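Long-range contacts in tail spike protein (Acinetobacter phage vB_AbaP_AS12, PDB 6EU4), which probably recognises, and may cleave, the surface polysaccharide of Acinetobacter baumannii as the trimeric spike of the phage tail: residues A[151-157]-A[172-178]; A[133-139]-A[188-194]; A[223-229]-A[244-249]; A[288-294]-A[316-322]; A[306-310]-A[357-361]. One frame throughout, in Å; residues are numbered along the deposited sequence.

In the fold
All five contacts lie along the parallel beta-helix of the spike: contacts 2, 3 and 4 join successive coils, contact 1 two faces of one coil. Contact 1 falls within the chain span between the halves of contact 2, their centres about 19 Å apart; Met177 packs on Tyr133 and Ile139 where they touch. Contact 3 follows in series, its centre about 17 Å from each, and meets contact 2 through Leu193 and Ile224 on neighbouring strands 192-194 and 219-229. Contact 4 lies about 21 Å from contact 3, centre to centre. Its segments alternate along the chain with those of contact 5, a surface pairing of loops about 25 Å from it between centres. Contacts 2, 3 and 4 also face other subunits.

Contact 1 (A[151-157]-A[172-178]); sequences KTTNNTL and DVDAIMV
A loop leaving strand 148-151 of the parallel beta-helix folds back against the following strand, 175-179, of its own coil through Lys151 and Asp174, whose NZ and OD1 form a 2.8 Å salt bridge. The lysine starts with CG anti to the backbone N (chi1 -179°) and its chain bends at chi2 and chi4. NZ also donates to Asn155 O at 2.7 Å and Thr153 O at 3.0 Å, so one amine, on a buried residue, draws the turn 153-155 and Asp174 together. The other carboxylate oxygen, Asp174 OD2, accepts from Asn154 ND2 at 2.9 Å on the syn side, somewhat out of the carboxylate plane. Tyr200 OH and Thr206 O supply further partners for Asp174 OD1 and Asn154 ND2. The loop links two faces of one beta-helix coil, with no regular strand after Lys151, and an ST turn helps shape it: Asn155 N binds Thr153 OG1, which also meets Ser128 O. Farther along, Thr156 CG2 rests 3.4 Å from Val173 C. A water bridges the backbones, accepting from Leu157 N at 2.8 Å and donating to Val173 O at 2.7 Å. Leu157 CD1 and Val178 CG2 meet tip to tip at 4.1 Å.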
# COMPACT_ATOMS: atom_id res chain seq x y z
N LYS A 151 -27.08 0.71 26.26
CA LYS A 151 -26.95 1.42 27.52
C LYS A 151 -28.07 2.44 27.65
O LYS A 151 -28.31 3.23 26.73
CB LYS A 151 -25.59 2.12 27.58
CG LYS A 151 -25.42 2.85 28.90
CD LYS A 151 -24.02 2.73 29.40
CE LYS A 151 -23.88 3.33 30.78
NZ LYS A 151 -23.62 4.76 30.70
N THR A 152 -28.74 2.45 28.81
CA THR A 152 -29.98 3.19 29.01
C THR A 152 -29.83 4.43 29.88
O THR A 152 -30.83 5.11 30.15
CB THR A 152 -31.04 2.29 29.64
OG1 THR A 152 -30.62 1.93 30.96
CG2 THR A 152 -31.24 1.02 28.81
N THR A 153 -28.63 4.70 30.36
CA THR A 153 -28.37 5.82 31.26
C THR A 153 -27.04 6.45 30.88
O THR A 153 -26.29 5.92 30.04
CB THR A 153 -28.24 5.38 32.72
OG1 THR A 153 -26.97 4.72 32.88
CG2 THR A 153 -29.38 4.45 33.15
N ASN A 154 -26.71 7.54 31.57
CA ASN A 154 -25.38 8.12 31.51
C ASN A 154 -24.52 7.75 32.72
O ASN A 154 -23.52 8.42 32.99
CB ASN A 154 -25.49 9.65 31.39
CG ASN A 154 -26.28 10.07 30.16
OD1 ASN A 154 -27.37 10.65 30.28
ND2 ASN A 154 -25.76 9.76 28.98
N ASN A 155 -24.89 6.68 33.43
CA ASN A 155 -24.16 6.31 34.63
C ASN A 155 -22.78 5.79 34.28
O ASN A 155 -22.53 5.30 33.16
CB ASN A 155 -24.92 5.24 35.41
CG ASN A 155 -26.21 5.74 35.99
OD1 ASN A 155 -26.44 6.95 36.07
ND2 ASN A 155 -27.07 4.82 36.37
N THR A 156 -21.88 5.87 35.25
CA THR A 156 -20.49 5.45 35.09
C THR A 156 -20.18 4.24 35.96
O THR A 156 -20.97 3.81 36.81
CB THR A 156 -19.52 6.59 35.45
OG1 THR A 156 -19.52 6.79 36.88
CG2 THR A 156 -19.90 7.90 34.77
N LEU A 157 -18.97 3.70 35.77
CA LEU A 157 -18.41 2.79 36.76
C LEU A 157 -18.13 3.56 38.05
O LEU A 157 -18.12 4.79 38.09
CB LEU A 157 -17.13 2.14 36.24
CG LEU A 157 -17.27 1.24 35.00
CD1 LEU A 157 -15.90 0.89 34.43
CD2 LEU A 157 -18.03 -0.01 35.39
N ASP A 172 -14.04 6.03 35.41
CA ASP A 172 -15.44 6.28 35.75
C ASP A 172 -16.03 7.34 34.82
O ASP A 172 -16.42 8.45 35.22
CB ASP A 172 -15.56 6.71 37.21
CG ASP A 172 -15.12 5.61 38.20
OD1 ASP A 172 -14.87 4.45 37.78
OD2 ASP A 172 -15.03 5.90 39.42
N VAL A 173 -16.09 6.98 33.54
CA VAL A 173 -16.63 7.82 32.48
C VAL A 173 -17.96 7.24 32.01
O VAL A 173 -18.28 6.08 32.24
CB VAL A 173 -15.65 7.96 31.29
CG1 VAL A 173 -14.32 8.49 31.76
CG2 VAL A 173 -15.45 6.64 30.60
N ASP A 174 -18.73 8.08 31.32
CA ASP A 174 -19.97 7.64 30.69
C ASP A 174 -19.62 6.96 29.37
O ASP A 174 -19.37 7.63 28.37
CB ASP A 174 -20.92 8.81 30.46
CG ASP A 174 -22.22 8.37 29.80
OD1 ASP A 174 -22.50 7.15 29.78
OD2 ASP A 174 -22.97 9.24 29.30
N ALA A 175 -19.60 5.63 29.39
CA ALA A 175 -19.26 4.80 28.25
C ALA A 175 -20.13 3.55 28.30
O ALA A 175 -20.75 3.25 29.32
CB ALA A 175 -17.78 4.40 28.26
N ILE A 176 -20.20 2.83 27.18
CA ILE A 176 -20.95 1.57 27.14
C ILE A 176 -20.08 0.42 27.58
O ILE A 176 -20.47 -0.40 28.42
CB ILE A 176 -21.54 1.32 25.74
CG1 ILE A 176 -22.37 2.53 25.29
CG2 ILE A 176 -22.39 0.06 25.75
CD1 ILE A 176 -22.83 2.44 23.85
N MSE A 177 -18.88 0.36 27.02
CA MSE A 177 -17.90 -0.66 27.35
C MSE A 177 -16.54 0.01 27.62
O MSE A 177 -16.20 1.01 26.98
CB MSE A 177 -17.80 -1.69 26.20
CG MSE A 177 -17.16 -2.97 26.56
SE MSE A 177 -17.41 -4.22 25.04
CE MSE A 177 -17.26 -5.80 26.08
N VAL A 178 -15.80 -0.51 28.59
CA VAL A 178 -14.54 0.07 29.04
C VAL A 178 -13.49 -1.03 29.11
O VAL A 178 -13.74 -2.08 29.71
CB VAL A 178 -14.69 0.74 30.43
CG1 VAL A 178 -13.37 1.39 30.88
CG2 VAL A 178 -15.83 1.76 30.41
O HOH W 1 -17.18 4.07 33.61

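Contact 2 (A[133-139]-A[188-194]); sequences YNSNTTI and AQNNHLS
Asn191 OD1 accepts from Thr137 N at 2.9 Å in the plane of its carbonyl, with Thr137 OG1 a weak and unsettled second donor at 3.2 Å. The same amide gives ND2 to Asn134 O at 2.9 Å, so it is held from both ends. ND2 also sits at the edge of the Tyr133 ring, whose plane stands 83° from the amide. Leu193 CD2 covers one face of that ring, 3.9 Å above it and toward the rim; Tyr133 OH goes on to Tyr221. Leu193 also runs beside Ile139, CG to CD1 4.0 Å. Gln189 N points almost straight at Ser135 OG, 2.9 Å away, and His192 N reaches Thr137 O at 2.8 Å to open the parallel ladder. On the face of Thr138 and His192, ND1 of the histidine bonds Thr220 OG1 and NE2 Glu144 of the second subunit, whose Thr142 O takes Thr138 OG1. Asn136 and Asn190, both with positive phi, lie in register at equivalent corners, as successive coils do in a parallel beta-helix.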
# COMPACT_ATOMS: atom_id res chain seq x y z
N TYR A 133 -13.98 -4.98 30.47
CA TYR A 133 -13.22 -6.19 30.26
C TYR A 133 -11.76 -5.87 30.54
O TYR A 133 -11.33 -4.72 30.46
CB TYR A 133 -13.42 -6.73 28.84
CG TYR A 133 -13.00 -5.78 27.72
CD1 TYR A 133 -13.82 -4.74 27.30
CD2 TYR A 133 -11.79 -5.96 27.05
CE1 TYR A 133 -13.43 -3.89 26.27
CE2 TYR A 133 -11.40 -5.11 26.01
CZ TYR A 133 -12.22 -4.08 25.64
OH TYR A 133 -11.85 -3.23 24.61
N ASN A 134 -10.98 -6.92 30.86
CA ASN A 134 -9.58 -6.76 31.20
C ASN A 134 -8.73 -7.31 30.09
O ASN A 134 -8.52 -6.63 29.07
CB ASN A 134 -9.27 -7.42 32.56
CG ASN A 134 -10.12 -6.88 33.70
OD1 ASN A 134 -10.73 -7.65 34.44
ND2 ASN A 134 -10.15 -5.56 33.86
N SER A 135 -8.18 -8.52 30.21
CA SER A 135 -7.26 -9.07 29.23
C SER A 135 -7.62 -10.51 28.95
O SER A 135 -8.34 -11.16 29.71
CB SER A 135 -5.81 -8.95 29.75
OG SER A 135 -5.44 -7.58 29.77
N ASN A 136 -7.10 -11.03 27.83
CA ASN A 136 -7.35 -12.41 27.43
C ASN A 136 -8.84 -12.71 27.37
O ASN A 136 -9.30 -13.76 27.80
CB ASN A 136 -6.64 -13.38 28.37
CG ASN A 136 -6.12 -14.61 27.65
OD1 ASN A 136 -4.93 -14.72 27.34
ND2 ASN A 136 -7.02 -15.56 27.39
N THR A 137 -9.60 -11.76 26.83
CA THR A 137 -11.05 -11.86 26.77
C THR A 137 -11.48 -12.02 25.32
O THR A 137 -11.15 -11.17 24.48
CB THR A 137 -11.70 -10.62 27.37
OG1 THR A 137 -11.12 -10.37 28.63
CG2 THR A 137 -13.18 -10.84 27.55
N THR A 138 -12.22 -13.08 25.03
CA THR A 138 -12.83 -13.29 23.72
C THR A 138 -14.34 -13.15 23.90
O THR A 138 -14.93 -13.84 24.74
CB THR A 138 -12.44 -14.64 23.13
OG1 THR A 138 -11.04 -14.64 22.83
CG2 THR A 138 -13.21 -14.92 21.83
N ILE A 139 -14.94 -12.26 23.11
CA ILE A 139 -16.38 -11.98 23.12
C ILE A 139 -16.85 -12.08 21.68
O ILE A 139 -16.30 -11.40 20.81
CB ILE A 139 -16.70 -10.59 23.69
CG1 ILE A 139 -16.04 -10.36 25.05
CG2 ILE A 139 -18.21 -10.39 23.75
CD1 ILE A 139 -16.13 -8.93 25.54
N ALA A 188 -4.88 -3.24 28.81
CA ALA A 188 -5.89 -4.27 28.57
C ALA A 188 -5.51 -4.93 27.25
O ALA A 188 -5.58 -4.29 26.19
CB ALA A 188 -7.29 -3.66 28.53
N GLN A 189 -5.08 -6.18 27.31
CA GLN A 189 -4.38 -6.76 26.17
C GLN A 189 -4.83 -8.18 25.88
O GLN A 189 -5.47 -8.84 26.70
CB GLN A 189 -2.87 -6.75 26.40
CG GLN A 189 -2.39 -7.51 27.60
CD GLN A 189 -0.88 -7.47 27.68
OE1 GLN A 189 -0.31 -6.49 28.17
NE2 GLN A 189 -0.23 -8.50 27.15
N ASN A 190 -4.48 -8.63 24.67
CA ASN A 190 -4.79 -9.99 24.21
C ASN A 190 -6.29 -10.27 24.25
O ASN A 190 -6.72 -11.38 24.56
CB ASN A 190 -4.01 -11.02 25.01
CG ASN A 190 -2.51 -10.81 24.88
OD1 ASN A 190 -1.85 -10.33 25.81
ND2 ASN A 190 -1.97 -11.13 23.71
N ASN A 191 -7.08 -9.28 23.86
CA ASN A 191 -8.52 -9.41 23.75
C ASN A 191 -8.90 -9.59 22.28
O ASN A 191 -8.20 -9.13 21.37
CB ASN A 191 -9.21 -8.18 24.32
CG ASN A 191 -8.92 -8.01 25.80
OD1 ASN A 191 -9.10 -8.93 26.57
ND2 ASN A 191 -8.43 -6.84 26.17
N HIS A 192 -10.01 -10.26 22.06
CA HIS A 192 -10.43 -10.66 20.72
C HIS A 192 -11.95 -10.55 20.71
O HIS A 192 -12.66 -11.47 21.13
CB HIS A 192 -9.90 -12.05 20.38
CG HIS A 192 -8.41 -12.12 20.52
ND1 HIS A 192 -7.56 -11.51 19.62
CD2 HIS A 192 -7.62 -12.62 21.50
CE1 HIS A 192 -6.31 -11.67 20.02
NE2 HIS A 192 -6.32 -12.33 21.17
N LEU A 193 -12.44 -9.40 20.26
CA LEU A 193 -13.85 -9.06 20.29
C LEU A 193 -14.41 -9.08 18.88
O LEU A 193 -13.78 -8.55 17.96
CB LEU A 193 -14.07 -7.67 20.89
CG LEU A 193 -14.12 -7.52 22.39
CD1 LEU A 193 -12.98 -8.24 23.06
CD2 LEU A 193 -14.18 -6.06 22.79
N SER A 194 -15.60 -9.66 18.70
CA SER A 194 -16.16 -9.66 17.35
C SER A 194 -17.68 -9.79 17.34
O SER A 194 -18.25 -10.57 18.11
CB SER A 194 -15.57 -10.77 16.49
OG SER A 194 -15.83 -12.04 17.04

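Contact 3 (A[223-229]-A[244-249]); sequences SILTKNT and ERVQAS
The amide of Gln247 lies flat against a methyl group: Leu225 CD1 stands over one of its faces, 3.3 Å from CD. The two side chains run alongside each other, both being on the same face of the sheet and having CG anti to the backbone N (chi1 165° for Leu225, 172° for Gln247). Beneath them the parallel ladder is regular, with Gln247 N to Ile224 O 2.9 Å, Thr226 N to Gln247 O 2.9 Å and Ser249 N to Thr226 O 2.8 Å. Beyond the corner at Asn228, Thr229 OG1 turns back to Ser249 O at 3.0 Å. At the other corner Ser223 N donates to Glu244 O at 2.8 Å. Glu244 OE2 meets Thr242 and Lys222 of the third subunit, and OE1 Lys222 of its own chain. Strand 196-200 continues the ladder beyond Leu225 and Lys227, strand 277-279 packs on Gln247, and Phe255 of strand 253-257 covers Val246 and Ala248.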
# COMPACT_ATOMS: atom_id res chain seq x y z
N SER A 223 -15.79 -6.47 13.34
CA SER A 223 -17.24 -6.47 13.16
C SER A 223 -17.94 -5.96 14.42
O SER A 223 -18.84 -6.59 14.99
CB SER A 223 -17.72 -7.87 12.77
OG SER A 223 -17.14 -8.19 11.51
N ILE A 224 -17.50 -4.78 14.84
CA ILE A 224 -18.09 -4.09 15.99
C ILE A 224 -18.65 -2.77 15.51
O ILE A 224 -17.95 -1.98 14.86
CB ILE A 224 -17.06 -3.86 17.11
CG1 ILE A 224 -16.64 -5.20 17.71
CG2 ILE A 224 -17.66 -2.96 18.20
CD1 ILE A 224 -15.46 -5.10 18.62
N LEU A 225 -19.90 -2.51 15.86
CA LEU A 225 -20.58 -1.28 15.50
C LEU A 225 -20.86 -0.49 16.77
O LEU A 225 -21.50 -1.01 17.67
CB LEU A 225 -21.91 -1.57 14.81
CG LEU A 225 -22.88 -0.38 14.72
CD1 LEU A 225 -22.34 0.70 13.80
CD2 LEU A 225 -24.26 -0.85 14.28
N THR A 226 -20.42 0.75 16.83
CA THR A 226 -20.90 1.66 17.86
C THR A 226 -21.74 2.74 17.19
O THR A 226 -21.37 3.26 16.14
CB THR A 226 -19.75 2.29 18.69
OG1 THR A 226 -19.03 3.26 17.93
CG2 THR A 226 -18.79 1.23 19.18
N LYS A 227 -22.88 3.05 17.80
CA LYS A 227 -23.73 4.08 17.23
C LYS A 227 -24.62 4.63 18.33
O LYS A 227 -24.69 4.09 19.44
CB LYS A 227 -24.55 3.56 16.04
CG LYS A 227 -25.58 2.52 16.40
CD LYS A 227 -26.42 2.11 15.18
CE LYS A 227 -27.57 3.07 14.91
NZ LYS A 227 -28.61 2.46 14.03
N ASN A 228 -25.26 5.75 18.01
CA ASN A 228 -25.97 6.54 19.00
C ASN A 228 -25.03 6.96 20.12
O ASN A 228 -25.37 6.87 21.29
CB ASN A 228 -27.18 5.78 19.58
CG ASN A 228 -28.28 5.59 18.55
OD1 ASN A 228 -28.44 6.40 17.66
ND2 ASN A 228 -29.00 4.49 18.66
N THR A 229 -23.81 7.38 19.76
CA THR A 229 -22.82 7.87 20.70
C THR A 229 -22.46 9.32 20.41
O THR A 229 -22.70 9.84 19.32
CB THR A 229 -21.51 7.06 20.65
OG1 THR A 229 -20.81 7.30 19.41
CG2 THR A 229 -21.78 5.58 20.83
N GLU A 244 -10.99 -4.59 12.14
CA GLU A 244 -11.54 -5.02 10.86
C GLU A 244 -13.05 -4.86 10.91
O GLU A 244 -13.69 -5.40 11.82
CB GLU A 244 -11.18 -6.48 10.55
CG GLU A 244 -11.70 -6.93 9.18
CD GLU A 244 -11.36 -8.38 8.82
OE1 GLU A 244 -10.78 -9.11 9.65
OE2 GLU A 244 -11.65 -8.78 7.67
N ARG A 245 -13.61 -4.12 9.96
CA ARG A 245 -15.05 -3.90 9.89
C ARG A 245 -15.61 -3.34 11.19
O ARG A 245 -16.69 -3.74 11.66
CB ARG A 245 -15.77 -5.19 9.48
CG ARG A 245 -15.61 -5.46 7.98
CD ARG A 245 -16.76 -4.91 7.16
NE ARG A 245 -16.95 -3.50 7.41
CZ ARG A 245 -17.92 -2.97 8.13
NH1 ARG A 245 -17.95 -1.65 8.31
NH2 ARG A 245 -18.86 -3.74 8.67
N VAL A 246 -14.91 -2.35 11.73
CA VAL A 246 -15.36 -1.60 12.89
C VAL A 246 -15.96 -0.30 12.39
O VAL A 246 -15.33 0.43 11.61
CB VAL A 246 -14.22 -1.36 13.89
CG1 VAL A 246 -14.67 -0.47 15.03
CG2 VAL A 246 -13.73 -2.69 14.43
N GLN A 247 -17.18 -0.01 12.84
CA GLN A 247 -17.88 1.19 12.45
C GLN A 247 -18.10 2.02 13.71
O GLN A 247 -18.59 1.49 14.72
CB GLN A 247 -19.23 0.88 11.81
CG GLN A 247 -20.08 2.11 11.55
CD GLN A 247 -21.40 1.82 10.86
OE1 GLN A 247 -21.70 0.70 10.47
NE2 GLN A 247 -22.22 2.86 10.72
N ALA A 248 -17.74 3.29 13.65
CA ALA A 248 -17.97 4.21 14.75
C ALA A 248 -18.85 5.35 14.24
O ALA A 248 -18.40 6.23 13.50
CB ALA A 248 -16.66 4.73 15.32
N SER A 249 -20.12 5.29 14.63
CA SER A 249 -21.09 6.33 14.31
C SER A 249 -21.28 7.19 15.55
O SER A 249 -21.69 6.69 16.60
CB SER A 249 -22.41 5.71 13.84
OG SER A 249 -22.20 4.86 12.72
O HOH W 2 -19.26 -6.43 9.57

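Contact 4 (A[288-294]-A[316-322]); sequences LNKMQGC and KIVYSNV
Leu288 opens the pairing by sending its N to Lys316 O at 2.8 Å and taking Val318 N on its own O. Its CD1 packs against both Ile317 CG1 and Val322 CG2, at 4.2 and 4.3 Å. Asn289 OD1 touches Val318 CG1, while its ND2 goes to Gly258 O. At the corner, Lys290 N binds Val318 O at 2.9 Å, an oxygen that also accepts from Ser320 OG; the lysine chain runs beside Tyr319. Met291, a selenomethionine, donates its N to Ser320 OG at 2.9 Å and accepts Asn321 N on its O. Past Gln292, Gly293 N approaches Asn321 OD1 at 2.9 Å from 45° above the amide carbonyl plane. Asn351 of the second subunit shares that oxygen, and Asn349 there takes Asn321 ND2. Cys294 N bonds Asn321 O, 3.2 Å away, one residue out of step with the first ladder, a local shift. Parallel pairing with aligned corners, positive phi at both Lys290 and Tyr319, is that of adjoining beta-helix coils.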
# COMPACT_ATOMS: atom_id res chain seq x y z
N LEU A 288 -6.51 11.69 15.47
CA LEU A 288 -5.36 10.83 15.68
C LEU A 288 -4.20 11.64 16.22
O LEU A 288 -3.84 12.69 15.66
CB LEU A 288 -4.94 10.14 14.38
CG LEU A 288 -6.05 9.40 13.65
CD1 LEU A 288 -5.45 8.75 12.42
CD2 LEU A 288 -6.72 8.34 14.53
N ASN A 289 -3.63 11.17 17.32
CA ASN A 289 -2.50 11.82 17.96
C ASN A 289 -1.47 10.76 18.32
O ASN A 289 -1.81 9.74 18.93
CB ASN A 289 -2.97 12.58 19.21
CG ASN A 289 -1.84 13.24 19.95
OD1 ASN A 289 -0.98 13.91 19.34
ND2 ASN A 289 -1.81 13.07 21.27
N LYS A 290 -0.22 10.99 17.92
CA LYS A 290 0.89 10.07 18.18
C LYS A 290 0.58 8.66 17.67
O LYS A 290 0.89 7.66 18.32
CB LYS A 290 1.24 10.05 19.67
CG LYS A 290 1.78 11.39 20.20
CD LYS A 290 3.21 11.67 19.75
CE LYS A 290 3.79 12.93 20.44
NZ LYS A 290 5.26 13.09 20.20
N MSE A 291 0.03 8.60 16.47
CA MSE A 291 -0.31 7.34 15.85
C MSE A 291 0.80 6.92 14.88
O MSE A 291 0.80 7.31 13.71
CB MSE A 291 -1.67 7.46 15.13
CG MSE A 291 -2.85 7.27 16.10
SE MSE A 291 -3.14 5.37 16.55
CE MSE A 291 -4.53 4.94 15.30
N GLN A 292 1.73 6.11 15.38
CA GLN A 292 2.87 5.66 14.59
C GLN A 292 2.56 4.33 13.92
O GLN A 292 1.92 3.45 14.51
CB GLN A 292 4.11 5.51 15.48
CG GLN A 292 4.27 6.58 16.56
CD GLN A 292 4.24 7.98 16.00
OE1 GLN A 292 4.32 8.18 14.79
NE2 GLN A 292 4.14 8.97 16.88
N GLY A 293 3.06 4.16 12.69
CA GLY A 293 2.89 2.87 12.02
C GLY A 293 1.45 2.45 11.78
O GLY A 293 1.12 1.26 11.91
N CYS A 294 0.60 3.39 11.38
CA CYS A 294 -0.83 3.16 11.20
C CYS A 294 -1.19 3.00 9.73
O CYS A 294 -0.82 3.84 8.90
CB CYS A 294 -1.61 4.34 11.79
SG CYS A 294 -3.37 4.27 11.51
N LYS A 316 -7.94 14.60 11.47
CA LYS A 316 -6.99 15.39 12.23
C LYS A 316 -5.87 14.44 12.64
O LYS A 316 -6.11 13.48 13.38
CB LYS A 316 -7.65 16.03 13.45
CG LYS A 316 -6.65 16.77 14.32
CD LYS A 316 -7.31 17.42 15.54
CE LYS A 316 -6.32 18.17 16.36
NZ LYS A 316 -7.00 18.82 17.55
N ILE A 317 -4.67 14.69 12.12
CA ILE A 317 -3.54 13.76 12.28
C ILE A 317 -2.35 14.54 12.80
O ILE A 317 -1.75 15.35 12.08
CB ILE A 317 -3.22 13.03 10.96
CG1 ILE A 317 -4.50 12.36 10.45
CG2 ILE A 317 -2.12 12.01 11.19
CD1 ILE A 317 -4.33 11.47 9.22
N VAL A 318 -1.99 14.28 14.05
CA VAL A 318 -0.99 15.04 14.77
C VAL A 318 0.12 14.10 15.24
O VAL A 318 -0.16 13.07 15.87
CB VAL A 318 -1.63 15.80 15.95
CG1 VAL A 318 -0.59 16.50 16.78
CG2 VAL A 318 -2.67 16.80 15.41
N TYR A 319 1.36 14.46 14.94
CA TYR A 319 2.56 13.69 15.31
C TYR A 319 2.37 12.19 15.07
O TYR A 319 2.69 11.35 15.92
CB TYR A 319 2.96 13.98 16.75
CG TYR A 319 3.38 15.42 16.94
CD1 TYR A 319 4.44 15.96 16.22
CD2 TYR A 319 2.74 16.23 17.87
CE1 TYR A 319 4.83 17.28 16.39
CE2 TYR A 319 3.12 17.54 18.05
CZ TYR A 319 4.16 18.07 17.31
OH TYR A 319 4.55 19.38 17.49
N SER A 320 1.94 11.85 13.85
CA SER A 320 1.59 10.49 13.47
C SER A 320 2.23 10.17 12.13
O SER A 320 2.65 11.07 11.40
CB SER A 320 0.07 10.31 13.36
OG SER A 320 -0.58 10.64 14.57
N ASN A 321 2.26 8.88 11.77
CA ASN A 321 2.55 8.52 10.38
C ASN A 321 1.58 7.44 9.95
O ASN A 321 1.47 6.39 10.59
CB ASN A 321 4.04 8.15 10.18
CG ASN A 321 4.44 6.77 10.73
OD1 ASN A 321 4.49 6.54 11.94
ND2 ASN A 321 4.82 5.88 9.81
N VAL A 322 0.84 7.73 8.88
CA VAL A 322 -0.37 7.02 8.48
C VAL A 322 -0.33 6.81 6.97
O VAL A 322 0.02 7.73 6.22
CB VAL A 322 -1.65 7.80 8.83
CG1 VAL A 322 -2.90 7.09 8.33
CG2 VAL A 322 -1.73 8.08 10.35

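Contact 5 (A[306-310]-A[357-361]); sequences ADGSP and NKYKP
The CB-CG-CD edge of Pro310 lies over one face of Tyr359: CB is 3.6 Å from the ring centroid, almost on the ring normal, in a CH-pi contact, and CG comes within 3.5 Å of CD1. The tyrosine has CG anti to its carbonyl carbon (chi1 -61°), and this sends the ring out to the turn at 306-309 with the hydroxyl leading. Its OH accepts from Gly308 N at 3.0 Å, close to the ring plane and nearly straight, and is also bonded to His333 ND1. Lys358 takes the less common first torsion, CG between backbone N and carbonyl carbon (chi1 59°), which lays CG on the ring face opposite Pro310, 3.7 Å above the plane. From there Lys358 runs out fully extended to place NZ 2.8 Å from Asp307 OD1, a salt bridge on the syn side of a carboxylate turned nearly perpendicular to the ring. Gly308, with positive phi, is the third residue of the type II beta turn that presents its N to Tyr359. The turn lies on the surface between strands 284-304 and 311-318, and its partner in the loop between strands 351-355 and 371-376, on the flank of the beta-helix.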
# COMPACT_ATOMS: atom_id res chain seq x y z
N ALA A 306 -22.17 18.71 8.63
CA ALA A 306 -23.49 18.90 8.05
C ALA A 306 -23.52 20.25 7.35
O ALA A 306 -22.77 21.16 7.70
CB ALA A 306 -24.58 18.83 9.12
N ASP A 307 -24.41 20.37 6.38
CA ASP A 307 -24.51 21.60 5.61
C ASP A 307 -24.81 22.76 6.54
O ASP A 307 -25.81 22.75 7.28
CB ASP A 307 -25.60 21.45 4.55
CG ASP A 307 -25.46 22.45 3.41
OD1 ASP A 307 -24.58 23.34 3.47
OD2 ASP A 307 -26.28 22.35 2.48
N GLY A 308 -23.94 23.76 6.52
CA GLY A 308 -24.04 24.90 7.40
C GLY A 308 -23.49 24.70 8.80
O GLY A 308 -23.45 25.68 9.57
N SER A 309 -23.09 23.47 9.16
CA SER A 309 -22.52 23.13 10.47
C SER A 309 -21.30 22.25 10.22
O SER A 309 -21.34 21.02 10.43
CB SER A 309 -23.53 22.41 11.36
OG SER A 309 -24.61 23.27 11.69
N PRO A 310 -20.22 22.83 9.71
CA PRO A 310 -19.08 22.02 9.29
C PRO A 310 -18.34 21.39 10.45
O PRO A 310 -18.27 21.94 11.56
CB PRO A 310 -18.19 23.03 8.56
CG PRO A 310 -18.52 24.34 9.22
CD PRO A 310 -20.01 24.26 9.44
N ASN A 357 -16.42 22.28 -0.16
CA ASN A 357 -15.31 23.06 0.37
C ASN A 357 -15.65 24.55 0.32
O ASN A 357 -15.09 25.34 -0.44
CB ASN A 357 -14.02 22.76 -0.39
CG ASN A 357 -14.13 23.02 -1.90
OD1 ASN A 357 -15.11 22.66 -2.55
ND2 ASN A 357 -13.12 23.65 -2.46
N LYS A 358 -16.60 24.93 1.19
CA LYS A 358 -17.12 26.29 1.23
C LYS A 358 -17.03 26.94 2.61
O LYS A 358 -17.69 27.96 2.85
CB LYS A 358 -18.58 26.32 0.76
CG LYS A 358 -19.51 25.46 1.59
CD LYS A 358 -20.98 25.59 1.11
CE LYS A 358 -21.92 24.80 2.00
NZ LYS A 358 -23.33 24.85 1.52
N TYR A 359 -16.22 26.39 3.51
CA TYR A 359 -16.22 26.82 4.90
C TYR A 359 -14.93 27.53 5.27
O TYR A 359 -13.84 27.18 4.80
CB TYR A 359 -16.45 25.62 5.82
CG TYR A 359 -17.78 24.97 5.54
CD1 TYR A 359 -18.96 25.57 5.98
CD2 TYR A 359 -17.87 23.79 4.83
CE1 TYR A 359 -20.17 25.01 5.75
CE2 TYR A 359 -19.11 23.21 4.57
CZ TYR A 359 -20.25 23.85 5.04
OH TYR A 359 -21.50 23.33 4.83
N LYS A 360 -15.06 28.54 6.13
CA LYS A 360 -13.95 29.38 6.54
C LYS A 360 -14.00 29.62 8.04
O LYS A 360 -15.10 29.73 8.62
CB LYS A 360 -13.97 30.74 5.82
CG LYS A 360 -13.86 30.61 4.32
CD LYS A 360 -13.96 31.95 3.60
CE LYS A 360 -13.80 31.72 2.12
NZ LYS A 360 -13.94 33.00 1.35
N PRO A 361 -12.84 29.75 8.69
CA PRO A 361 -12.81 30.13 10.10
C PRO A 361 -13.14 31.60 10.28
O PRO A 361 -12.95 32.42 9.39
CB PRO A 361 -11.36 29.83 10.50
CG PRO A 361 -10.58 30.17 9.27
CD PRO A 361 -11.48 29.66 8.12